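Local coordinates for iron-regulated outer membrane protein (Neisseria meningitidis, PDB 4B7O) that acts as a TonB-dependent iron transporter of the outer membrane, probably taking up iron bound to siderophores through its plugged beta-barrel, at residues Tyr645-Asn649 with Pro650-Ile654. Residues are numbered along the deposited sequence; the frame is centred on the assembly and turned at random.
Sequences YRFQN and PNLEI
Arg646 reaches across a beta hairpin in the beta-barrel of a TonB-dependent receptor, where strand 638-647 turns back into strand 652-665, and meets Asn651 and Glu653 on one face of the strand pair. CG of Arg646 stands anti to the backbone N (chi1 -174°), and a bend at chi3 lays the guanidinium across the neighbouring strand. Its NE donates to Asn651 OD1 at 3.0 Å, tilted 20° from the plane of the amide, with the two flat groups turned 68° apart; NH2 adds a weak bond to the same oxygen. Glu653 CB sits over the centre of one guanidinium face, while OE1 of Glu653 forms a long salt bridge with Arg646 NH1 at 3.4 Å. NH1 also forms a salt bridge with Glu79, and NH2 a hydrogen bond with Asn696 on the next strand, so several partners fix the rotation of the guanidinium. On the other face of the pair, Phe647 and Leu652 run side by side, with Phe647 CD2 3.7 Å from Leu652 CD2. Ile654 CG1 approaches the same ring obliquely at CE2. Tyr645 CD2 lies over the centre of one face of the Phe647 ring. Between the two faces, backbone hydrogen bonds link Tyr645 with Ile654 and Phe647 with Leu652 in both directions. The non-hydrogen-bonded pair Arg646-Glu653 lies between them, its CA atoms 4.1 Å apart. The chain reverses through a cis peptide between Asn649 and Pro650, and Pro650 and Leu652 both touch Trp697. Beside Arg646, Glu653 CG packs 3.6 Å from the carbonyl O of Tyr645.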
loop_
_atom_site.group_PDB
_atom_site.type_symbol
_atom_site.label_atom_id
_atom_site.label_comp_id
_atom_site.label_asym_id
_atom_site.label_seq_id
_atom_site.Cartn_x
_atom_site.Cartn_y
_atom_site.Cartn_z
ATOM N N TYR A 645 12.096 -15.547 22.492
ATOM C CA TYR A 645 12.086 -15.746 23.921
ATOM C C TYR A 645 12.493 -14.491 24.646
ATOM O O TYR A 645 13.519 -13.870 24.343
ATOM C CB TYR A 645 13.013 -16.890 24.349
ATOM C CG TYR A 645 12.776 -17.170 25.792
ATOM C CD1 TYR A 645 11.671 -17.937 26.195
ATOM C CD2 TYR A 645 13.575 -16.586 26.769
ATOM C CE1 TYR A 645 11.410 -18.161 27.528
ATOM C CE2 TYR A 645 13.332 -16.798 28.107
ATOM C CZ TYR A 645 12.247 -17.587 28.474
ATOM O OH TYR A 645 11.988 -17.784 29.796
ATOM N N ARG A 646 11.688 -14.124 25.630
ATOM C CA ARG A 646 11.964 -12.932 26.429
ATOM C C ARG A 646 12.378 -13.234 27.896
ATOM O O ARG A 646 11.616 -13.802 28.650
ATOM C CB ARG A 646 10.787 -11.981 26.367
ATOM C CG ARG A 646 11.117 -10.690 27.063
ATOM C CD ARG A 646 10.208 -9.604 26.605
ATOM N NE ARG A 646 11.053 -8.481 26.306
ATOM C CZ ARG A 646 11.040 -7.786 25.190
ATOM N NH1 ARG A 646 10.201 -8.057 24.209
ATOM N NH2 ARG A 646 11.905 -6.820 25.072
ATOM N N PHE A 647 13.594 -12.848 28.254
ATOM C CA PHE A 647 14.145 -13.085 29.564
ATOM C C PHE A 647 13.671 -12.012 30.450
ATOM O O PHE A 647 13.583 -10.858 30.044
ATOM C CB PHE A 647 15.669 -12.992 29.517
ATOM C CG PHE A 647 16.283 -14.017 28.648
ATOM C CD1 PHE A 647 16.453 -15.328 29.101
ATOM C CD2 PHE A 647 16.611 -13.715 27.351
ATOM C CE1 PHE A 647 16.968 -16.312 28.249
ATOM C CE2 PHE A 647 17.134 -14.684 26.515
ATOM C CZ PHE A 647 17.325 -15.979 26.958
ATOM N N GLN A 648 13.400 -12.405 31.686
ATOM C CA GLN A 648 12.962 -11.508 32.733
ATOM C C GLN A 648 14.091 -10.612 33.237
ATOM O O GLN A 648 13.867 -9.410 33.482
ATOM C CB GLN A 648 12.399 -12.343 33.861
ATOM C CG GLN A 648 11.232 -11.666 34.542
ATOM C CD GLN A 648 9.977 -12.519 34.534
ATOM O OE1 GLN A 648 9.847 -13.447 35.333
ATOM N NE2 GLN A 648 9.037 -12.201 33.641
ATOM N N ASN A 649 15.304 -11.163 33.393
ATOM C CA ASN A 649 16.466 -10.322 33.831
ATOM C C ASN A 649 17.759 -10.635 33.116
ATOM O O ASN A 649 18.305 -11.713 33.244
ATOM C CB ASN A 649 16.695 -10.338 35.350
ATOM C CG ASN A 649 16.094 -9.121 36.050
ATOM O OD1 ASN A 649 16.712 -8.050 36.082
ATOM N ND2 ASN A 649 14.895 -9.283 36.637
ATOM N N PRO A 650 18.251 -9.699 32.318
ATOM C CA PRO A 650 17.692 -8.380 32.063
ATOM C C PRO A 650 16.435 -8.513 31.181
ATOM O O PRO A 650 16.199 -9.597 30.643
ATOM C CB PRO A 650 18.836 -7.683 31.316
ATOM C CG PRO A 650 19.562 -8.786 30.599
ATOM C CD PRO A 650 19.430 -9.999 31.477
ATOM N N ASN A 651 15.632 -7.447 31.053
ATOM C CA ASN A 651 14.478 -7.440 30.110
ATOM C C ASN A 651 14.948 -7.458 28.687
ATOM O O ASN A 651 15.379 -6.411 28.168
ATOM C CB ASN A 651 13.674 -6.185 30.300
ATOM C CG ASN A 651 12.336 -6.272 29.638
ATOM O OD1 ASN A 651 12.221 -6.698 28.478
ATOM N ND2 ASN A 651 11.306 -5.867 30.355
ATOM N N LEU A 652 14.904 -8.639 28.062
ATOM C CA LEU A 652 15.602 -8.858 26.795
ATOM C C LEU A 652 14.908 -9.889 25.954
ATOM O O LEU A 652 14.559 -10.917 26.458
ATOM C CB LEU A 652 17.028 -9.358 27.061
ATOM C CG LEU A 652 17.766 -9.775 25.808
ATOM C CD1 LEU A 652 18.522 -8.568 25.307
ATOM C CD2 LEU A 652 18.713 -10.926 26.101
ATOM N N GLU A 653 14.716 -9.635 24.670
ATOM C CA GLU A 653 14.144 -10.650 23.829
ATOM C C GLU A 653 15.091 -11.000 22.707
ATOM O O GLU A 653 15.706 -10.134 22.050
ATOM C CB GLU A 653 12.808 -10.183 23.255
ATOM C CG GLU A 653 12.116 -11.222 22.402
ATOM C CD GLU A 653 10.655 -10.896 22.040
ATOM O OE1 GLU A 653 10.355 -9.915 21.308
ATOM O OE2 GLU A 653 9.771 -11.671 22.449
ATOM N N ILE A 654 15.219 -12.285 22.468
ATOM C CA ILE A 654 15.954 -12.674 21.328
ATOM C C ILE A 654 15.054 -13.557 20.545
ATOM O O ILE A 654 14.157 -14.207 21.111
ATOM C CB ILE A 654 17.211 -13.434 21.718
ATOM C CG1 ILE A 654 16.854 -14.680 22.504
ATOM C CG2 ILE A 654 18.073 -12.556 22.613
ATOM C CD1 ILE A 654 17.993 -15.664 22.533
#